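Local structure of putative enoyl-CoA hydratase/isomerase (Mycobacterium abscessus, 4MI2) at the interface of chains A and B. The protein probably isomerises the ring 1,2-epoxide of phenylacetyl-CoA to the oxepin in phenylacetate degradation, as a member of the crotonase family. Residues are numbered along the deposited sequence; one frame, centred on the assembly and turned at random. Chains: chain A/B, Putative enoyl-CoA hydratase/isomerase.

Contact 1: the interface of chains A and B. Residues chain A 244, 249-250, 253, 257; chain B 74-75, 78, 144, 146.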
# COMPACT_ATOMS: atom_id res chain seq x y z
N GLY A 244 10.83 -5.42 27.24
CA GLY A 244 11.62 -6.48 27.86
C GLY A 244 11.70 -6.36 29.38
O GLY A 244 11.79 -7.37 30.09
N HIS A 249 5.87 -8.80 30.23
CA HIS A 249 6.78 -9.66 29.49
C HIS A 249 7.34 -10.80 30.35
O HIS A 249 7.40 -11.95 29.91
CB HIS A 249 7.91 -8.88 28.86
CG HIS A 249 8.91 -9.75 28.18
ND1 HIS A 249 8.59 -10.60 27.15
CD2 HIS A 249 10.23 -9.92 28.41
CE1 HIS A 249 9.67 -11.26 26.77
NE2 HIS A 249 10.68 -10.85 27.51
N SER A 250 7.78 -10.48 31.57
CA SER A 250 8.27 -11.53 32.49
C SER A 250 7.15 -12.51 32.83
O SER A 250 7.36 -13.72 32.85
CB SER A 250 8.88 -10.94 33.76
OG SER A 250 10.18 -10.43 33.47
N VAL A 253 6.69 -14.92 29.86
CA VAL A 253 7.79 -15.88 29.75
C VAL A 253 7.68 -16.93 30.85
O VAL A 253 7.76 -18.13 30.58
CB VAL A 253 9.17 -15.18 29.81
CG1 VAL A 253 10.28 -16.20 29.97
CG2 VAL A 253 9.39 -14.35 28.55
N LEU A 257 7.10 -21.05 30.45
CA LEU A 257 7.94 -22.07 31.09
C LEU A 257 7.15 -23.01 32.00
O LEU A 257 7.45 -24.20 32.07
CB LEU A 257 9.08 -21.43 31.88
CG LEU A 257 10.11 -20.68 31.03
CD1 LEU A 257 11.11 -19.97 31.92
CD2 LEU A 257 10.83 -21.63 30.07
N HIS B 74 17.35 -16.20 25.68
CA HIS B 74 16.53 -15.09 26.08
C HIS B 74 16.13 -15.17 27.56
O HIS B 74 16.17 -14.16 28.27
CB HIS B 74 15.28 -14.99 25.20
CG HIS B 74 14.37 -13.89 25.61
ND1 HIS B 74 14.68 -12.57 25.41
CD2 HIS B 74 13.20 -13.92 26.28
CE1 HIS B 74 13.71 -11.82 25.92
NE2 HIS B 74 12.81 -12.62 26.45
N VAL B 75 15.74 -16.35 28.02
CA VAL B 75 15.41 -16.55 29.44
C VAL B 75 16.58 -16.17 30.36
O VAL B 75 16.38 -15.49 31.36
CB VAL B 75 14.96 -18.01 29.70
CG1 VAL B 75 14.98 -18.35 31.19
CG2 VAL B 75 13.57 -18.25 29.12
N LEU B 78 17.04 -12.39 30.48
CA LEU B 78 15.91 -11.81 31.19
C LEU B 78 16.05 -11.98 32.70
O LEU B 78 15.72 -11.08 33.47
CB LEU B 78 14.61 -12.44 30.69
CG LEU B 78 13.29 -11.95 31.26
CD1 LEU B 78 13.14 -10.45 31.08
CD2 LEU B 78 12.13 -12.69 30.62
N ILE B 144 3.92 -12.63 23.80
CA ILE B 144 4.72 -12.64 25.03
C ILE B 144 5.03 -11.24 25.55
O ILE B 144 5.99 -11.04 26.32
CB ILE B 144 6.04 -13.42 24.87
CG1 ILE B 144 6.88 -12.85 23.72
CG2 ILE B 144 5.75 -14.91 24.68
CD1 ILE B 144 8.21 -13.55 23.58
N LEU B 146 5.91 -8.39 23.93
CA LEU B 146 6.82 -7.53 23.19
C LEU B 146 6.04 -6.88 22.05
O LEU B 146 4.85 -7.14 21.89
CB LEU B 146 8.02 -8.35 22.69
CG LEU B 146 8.88 -8.97 23.81
CD1 LEU B 146 9.91 -9.96 23.26
CD2 LEU B 146 9.56 -7.89 24.65
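The C-terminal helix 247-257 of chain A packs on helix 71-80 and the 3-10 turn 142-144 of chain B, a contact that probably joins subunits, as in other crotonase-family proteins. A:His249 lies at its centre, its CG anti to the backbone N (chi1 175°). Both ring nitrogens find partners in chain B. ND1 donates to the backbone carbonyl O of B:Ile144 at 2.8 Å. The acceptor lies almost in the imidazole plane, and the bond is nearly straight, 170° at the hydrogen. NE2 meets B:His74 NE2 at 3.0 Å in a more bent hydrogen bond whose direction is not decided. These two histidines reach tip to tip, with their ring planes turned by 63°. B:Leu146 lays CD2 over one face of the A:His249 ring, 3.9 Å from its centroid, toward the rim. Beside the histidines is an apolar strip. B:Leu78 pushes CD2 against A:Val253 CG2 at 3.8 Å, tip to tip. B:Val75 CG2 touches A:Val253 CG1 at 4.0 Å, and A:Leu257 CD1 continues the row. The site thus follows one side of the last helix of chain A, from its first turn to its end.

Contact 2: the interface of chains A and B. Residues chain A 106, 128, 202, 206, 214; chain B 167, 170-171.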
# COMPACT_ATOMS: atom_id res chain seq x y z
N PRO A 106 -5.72 -0.18 21.88
CA PRO A 106 -6.46 -0.62 20.69
C PRO A 106 -7.91 -0.11 20.62
O PRO A 106 -8.62 -0.07 21.63
CB PRO A 106 -6.41 -2.15 20.79
CG PRO A 106 -5.21 -2.43 21.62
CD PRO A 106 -5.21 -1.33 22.64
N ILE A 128 -9.24 -1.89 14.59
CA ILE A 128 -9.92 -3.13 14.18
C ILE A 128 -11.36 -2.80 13.85
O ILE A 128 -12.03 -2.13 14.62
CB ILE A 128 -9.89 -4.20 15.30
CG1 ILE A 128 -8.45 -4.48 15.76
CG2 ILE A 128 -10.59 -5.49 14.84
CD1 ILE A 128 -7.60 -5.19 14.73
N VAL A 202 -13.87 -8.91 21.01
CA VAL A 202 -12.52 -8.58 20.55
C VAL A 202 -11.90 -7.53 21.48
O VAL A 202 -10.75 -7.67 21.89
CB VAL A 202 -12.53 -8.10 19.08
CG1 VAL A 202 -11.18 -7.51 18.69
CG2 VAL A 202 -12.90 -9.23 18.14
N LEU A 206 -8.62 -7.90 23.89
CA LEU A 206 -7.54 -6.92 23.86
C LEU A 206 -7.28 -6.29 25.23
O LEU A 206 -6.12 -6.17 25.66
CB LEU A 206 -7.82 -5.85 22.80
CG LEU A 206 -7.71 -6.39 21.36
CD1 LEU A 206 -8.33 -5.43 20.37
CD2 LEU A 206 -6.27 -6.69 20.99
N PHE A 214 0.77 -3.53 23.21
CA PHE A 214 -0.17 -3.09 22.17
C PHE A 214 0.02 -1.61 21.82
O PHE A 214 0.03 -1.25 20.64
CB PHE A 214 -1.62 -3.35 22.60
CG PHE A 214 -2.01 -4.80 22.68
CD1 PHE A 214 -2.96 -5.21 23.59
CD2 PHE A 214 -1.44 -5.75 21.83
CE1 PHE A 214 -3.35 -6.53 23.66
CE2 PHE A 214 -1.82 -7.08 21.90
CZ PHE A 214 -2.78 -7.47 22.81
N ALA B 167 -3.99 -6.67 12.46
CA ALA B 167 -4.61 -7.84 13.06
C ALA B 167 -3.55 -8.86 13.46
O ALA B 167 -3.61 -9.40 14.56
CB ALA B 167 -5.63 -8.47 12.11
N LEU B 170 -1.76 -7.36 16.62
CA LEU B 170 -2.61 -7.16 17.79
C LEU B 170 -3.38 -8.43 18.24
O LEU B 170 -3.52 -8.66 19.43
CB LEU B 170 -3.59 -6.01 17.56
CG LEU B 170 -3.05 -4.59 17.39
CD1 LEU B 170 -4.21 -3.62 17.33
CD2 LEU B 170 -2.08 -4.20 18.50
N LEU B 171 -3.88 -9.23 17.30
CA LEU B 171 -4.67 -10.42 17.65
C LEU B 171 -3.87 -11.72 17.65
O LEU B 171 -4.36 -12.74 18.11
CB LEU B 171 -5.88 -10.55 16.73
CG LEU B 171 -6.82 -9.34 16.73
CD1 LEU B 171 -7.90 -9.48 15.66
CD2 LEU B 171 -7.44 -9.15 18.10
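B:Leu170 and B:Leu171, at the end of helix 162-171 of chain B, press into an apolar surface of chain A. B:Leu170 meets the ring of A:Phe214. Its methyl CD2 lies 3.7 Å from ring atom CD2 of A:Phe214, and the two side chains run obliquely to each other. The backbone carbonyl O of B:Leu170 lies near the CE2 rim of this ring, 3.4 Å from A:Phe214 CE2. B:Leu170 O is also 3.7 Å from A:Leu206 CD2. Neither contact is a hydrogen bond. B:Leu171 sends CD2 to two side chains of helix 195-207. B:Leu171 CD2 lies 4.0 Å from A:Leu206 CD2 and 4.1 Å from A:Val202 CG1. Both pairs cross at about a right angle. In B:Leu171, CG stands anti to the carbonyl carbon (chi1 -58°); with CD1 extended, the other branch, CD2, meets these partners. Further out, A:Ile128, at the start of strand 128-132, turns CD1 toward B:Ala167 CA at 4.3 Å. A:Pro106 CB lies 4.4 Å from B:Leu170 CD1. Helices 195-207 and 211-224 hold A:Leu206 and A:Phe214 around the leucine pair. The patch is apolar in its side chains, and it probably helps hold neighbouring subunits together by burying this helix end.

Contact 3: the interface of chains A and B. Residues chain A 229, 232-233, 236; chain B 97-98, 101, 150-152, 154.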
# COMPACT_ATOMS: atom_id res chain seq x y z
N LEU A 229 14.98 2.65 6.93
CA LEU A 229 15.22 1.43 7.70
C LEU A 229 15.92 1.72 9.02
O LEU A 229 15.53 1.18 10.06
CB LEU A 229 16.05 0.43 6.88
CG LEU A 229 16.41 -0.88 7.59
CD1 LEU A 229 15.15 -1.64 7.98
CD2 LEU A 229 17.30 -1.71 6.70
N VAL A 232 13.47 2.84 11.54
CA VAL A 232 12.59 1.73 11.91
C VAL A 232 13.25 0.87 12.99
O VAL A 232 12.66 0.59 14.03
CB VAL A 232 12.24 0.85 10.70
CG1 VAL A 232 11.48 -0.41 11.13
CG2 VAL A 232 11.43 1.63 9.67
N LEU A 233 14.48 0.47 12.71
CA LEU A 233 15.24 -0.44 13.57
C LEU A 233 15.57 0.16 14.93
O LEU A 233 15.47 -0.53 15.95
CB LEU A 233 16.52 -0.88 12.85
CG LEU A 233 16.31 -1.70 11.58
CD1 LEU A 233 17.64 -1.98 10.91
CD2 LEU A 233 15.58 -3.00 11.89
N GLU A 236 12.31 0.32 16.96
CA GLU A 236 11.98 -1.05 17.38
C GLU A 236 12.82 -1.46 18.58
O GLU A 236 12.28 -1.92 19.58
CB GLU A 236 12.18 -2.03 16.21
CG GLU A 236 11.07 -1.96 15.17
CD GLU A 236 11.28 -2.88 13.98
OE1 GLU A 236 12.40 -3.42 13.79
OE2 GLU A 236 10.30 -3.05 13.22
N LEU B 97 19.54 -7.02 9.61
CA LEU B 97 18.55 -6.44 8.72
C LEU B 97 19.15 -5.40 7.79
O LEU B 97 18.81 -5.35 6.60
CB LEU B 97 17.36 -5.87 9.49
CG LEU B 97 16.21 -6.83 9.82
CD1 LEU B 97 15.57 -7.35 8.54
CD2 LEU B 97 16.64 -7.98 10.72
N GLU B 98 20.07 -4.59 8.30
CA GLU B 98 20.78 -3.62 7.47
C GLU B 98 21.65 -4.32 6.44
O GLU B 98 21.70 -3.90 5.29
CB GLU B 98 21.62 -2.65 8.33
CG GLU B 98 20.78 -1.93 9.37
CD GLU B 98 21.27 -0.54 9.72
OE1 GLU B 98 21.88 -0.39 10.80
OE2 GLU B 98 21.02 0.41 8.94
N ASP B 101 19.44 -5.62 3.81
CA ASP B 101 19.00 -4.49 3.01
C ASP B 101 20.09 -3.99 2.06
O ASP B 101 19.80 -3.60 0.93
CB ASP B 101 18.50 -3.36 3.91
CG ASP B 101 18.13 -2.11 3.13
OD1 ASP B 101 17.04 -2.10 2.51
OD2 ASP B 101 18.94 -1.16 3.15
N SER B 150 13.29 -6.57 13.97
CA SER B 150 13.69 -7.10 12.67
C SER B 150 12.95 -6.43 11.51
O SER B 150 12.71 -7.06 10.48
CB SER B 150 13.50 -8.62 12.63
OG SER B 150 14.16 -9.22 13.72
N ALA B 151 12.61 -5.15 11.69
CA ALA B 151 11.98 -4.29 10.67
C ALA B 151 10.52 -4.65 10.35
O ALA B 151 9.91 -4.08 9.43
CB ALA B 151 12.80 -4.26 9.40
N LEU B 152 9.96 -5.56 11.14
CA LEU B 152 8.64 -6.12 10.87
C LEU B 152 7.51 -5.10 11.02
O LEU B 152 6.48 -5.22 10.35
CB LEU B 152 8.40 -7.31 11.79
CG LEU B 152 7.67 -8.55 11.30
CD1 LEU B 152 8.06 -8.99 9.89
CD2 LEU B 152 7.91 -9.66 12.30
N ALA B 154 7.61 -2.29 9.79
CA ALA B 154 7.58 -1.66 8.48
C ALA B 154 7.28 -2.69 7.38
O ALA B 154 6.36 -2.50 6.57
CB ALA B 154 8.91 -0.97 8.21
O HOH W 1 14.59 -4.48 15.21
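Leucines of helix 229-244 in chain A pack against helix 87-102 of chain B, a contact that probably joins subunits of this crotonase-family protein. A:Leu229 has CG anti to the backbone N (chi1 178°) and reaches B:Asp101 tip to tip. Its CD2 lies 3.5 Å from B:Asp101 CB, so the methylene of the aspartate makes the nearest approach. The other branch, CD1, rests on B:Ala151 CB at 3.8 Å. A:Leu233 runs antiparallel past B:Glu98, with CD1 3.5 Å from CG of the glutamate chain. Its CD2 turns to B:Ala151 CB, so both leucines touch the same methyl group. A:Val232 sets CG2 against B:Ala154 CB at 3.9 Å. The polar contacts centre on the carboxylate of A:Glu236, whose CD is anti to CA (chi2 177°), which stretches the carboxylate toward the loop. The backbone N of B:Ala151 donates to A:Glu236 OE1 at 2.7 Å. OE1 accepts it with the syn lone pair, on the side of the other oxygen. The angle at the hydrogen is 147°, a moderate bend. A water links the same oxygen to the loop just ahead of helix 152-160: water 1 lies 2.8 Å from A:Glu236 OE1 and also binds the backbone N of B:Ser150.

Contact 4: the interface of chains A and B. Residues chain A 213, 216-217, 220, 240, 243; chain B 142, 147-148, 169-170.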
# COMPACT_ATOMS: atom_id res chain seq x y z
N ALA A 213 2.45 -3.42 25.43
CA ALA A 213 2.94 -4.01 24.18
C ALA A 213 2.08 -3.57 23.00
O ALA A 213 2.60 -3.27 21.91
CB ALA A 213 2.98 -5.53 24.27
N GLU A 216 2.77 0.18 22.24
CA GLU A 216 4.08 0.31 21.59
C GLU A 216 4.02 -0.11 20.12
O GLU A 216 4.47 0.64 19.24
CB GLU A 216 5.12 -0.51 22.33
CG GLU A 216 5.47 0.05 23.71
CD GLU A 216 6.51 1.14 23.69
OE1 GLU A 216 6.96 1.57 22.60
OE2 GLU A 216 6.90 1.58 24.79
N VAL A 217 3.44 -1.27 19.84
CA VAL A 217 3.42 -1.78 18.47
C VAL A 217 2.51 -0.92 17.56
O VAL A 217 2.86 -0.66 16.41
CB VAL A 217 3.06 -3.29 18.40
CG1 VAL A 217 1.56 -3.51 18.51
CG2 VAL A 217 3.58 -3.88 17.10
N LEU A 220 4.63 1.98 16.79
CA LEU A 220 5.69 1.60 15.84
C LEU A 220 5.12 1.54 14.45
O LEU A 220 5.69 2.07 13.52
CB LEU A 220 6.34 0.26 16.20
CG LEU A 220 7.27 0.27 17.40
CD1 LEU A 220 7.68 -1.16 17.76
CD2 LEU A 220 8.50 1.13 17.16
N GLN A 240 11.35 -2.43 22.22
CA GLN A 240 11.58 -3.77 22.72
C GLN A 240 12.32 -3.73 24.06
O GLN A 240 12.05 -4.53 24.94
CB GLN A 240 12.38 -4.62 21.72
CG GLN A 240 11.67 -4.91 20.41
CD GLN A 240 10.45 -5.81 20.54
OE1 GLN A 240 9.45 -5.44 21.13
NE2 GLN A 240 10.53 -6.99 19.96
N LEU A 243 9.80 -2.88 26.73
CA LEU A 243 8.88 -3.99 26.99
C LEU A 243 9.57 -5.20 27.61
O LEU A 243 8.98 -5.92 28.41
CB LEU A 243 8.15 -4.41 25.72
CG LEU A 243 7.20 -3.36 25.13
CD1 LEU A 243 6.74 -3.77 23.74
CD2 LEU A 243 6.01 -3.13 26.05
N THR B 142 3.64 -9.91 20.52
CA THR B 142 2.67 -9.45 21.51
C THR B 142 2.16 -10.61 22.33
O THR B 142 1.77 -10.43 23.48
CB THR B 142 1.49 -8.67 20.90
OG1 THR B 142 0.77 -9.51 19.99
CG2 THR B 142 1.97 -7.41 20.17
N ALA B 147 6.70 -6.03 21.25
CA ALA B 147 6.01 -5.32 20.18
C ALA B 147 6.45 -5.78 18.78
O ALA B 147 5.67 -6.41 18.06
CB ALA B 147 6.19 -3.82 20.35
N ALA B 148 7.69 -5.47 18.41
CA ALA B 148 8.21 -5.77 17.07
C ALA B 148 9.70 -5.47 16.99
O ALA B 148 10.19 -4.53 17.62
CB ALA B 148 7.49 -4.95 16.01
N PHE B 169 -0.42 -8.42 14.31
CA PHE B 169 0.32 -7.95 15.48
C PHE B 169 -0.55 -7.93 16.73
O PHE B 169 -0.13 -8.42 17.78
CB PHE B 169 0.90 -6.55 15.26
CG PHE B 169 2.29 -6.54 14.66
CD1 PHE B 169 3.37 -7.00 15.39
CD2 PHE B 169 2.51 -6.05 13.38
CE1 PHE B 169 4.65 -6.98 14.85
CE2 PHE B 169 3.78 -6.03 12.85
CZ PHE B 169 4.85 -6.49 13.58
N LEU B 170 -1.76 -7.36 16.62
CA LEU B 170 -2.61 -7.16 17.79
C LEU B 170 -3.38 -8.43 18.24
O LEU B 170 -3.52 -8.66 19.43
CB LEU B 170 -3.59 -6.01 17.56
CG LEU B 170 -3.05 -4.59 17.39
CD1 LEU B 170 -4.21 -3.62 17.33
CD2 LEU B 170 -2.08 -4.20 18.50
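A:Val217, on helix 211-224, wedges between B:Ala147 and the helix bearing B:Phe169. A:Val217 CB lies 3.7 Å from B:Ala147 CB. From there the side chain forks. CG1 sits between the backbone N and the carbonyl carbon (chi1 81°) and touches B:Leu170 CD2 at 3.7 Å. CG2, anti to the backbone N, lies over the face of the B:Phe169 ring, 4.0 Å from its centroid. A:Val217 CG2 is also 3.4 Å from the backbone O of B:Ala147. Across the loop, A:Gln240 holds the other side of B:Ala147. Its chain bends at CB-CG (chi2 -67°) and presents the amide oxygen OE1 to the backbone. B:Ala147 N donates to A:Gln240 OE1 at 2.8 Å, in the plane of the carbonyl and on a lone pair. The bond is fairly straight, 163° at the hydrogen. B:Ala148 N adds a weak, longer bond to OE1. A:Leu243 CD1 packs tightly on B:Ala147 CB at 3.4 Å. Behind this shell, B:Thr142 OG1 donates to the backbone O of B:Phe169 at 2.6 Å, tying turn 142-144 to helix 162-171. The site clasps the 147-148 loop between two helices of chain A and probably helps fix subunit packing.

Contact 4 is the middle of the interface: about 11 Å from contact 2, 13 Å from contact 1 and 14 Å from contact 3, measured between C-alpha centres. The outer three are about 20 to 22 Å apart. Contacts 2 and 4 share B:Leu170, and both use helices 211-224 of chain A and 162-171 of chain B. Helix 229-244 of chain A enters contacts 1, 3 and 4. So does one continuous chain B loop, with B:Leu146 in contact 1, B:Ala147 and B:Ala148 in contact 4, and B:Ser150 and B:Ala151 in contact 3. Different surfaces of the chains meet, as expected for the three-copy assembly and crotonase-family trimers.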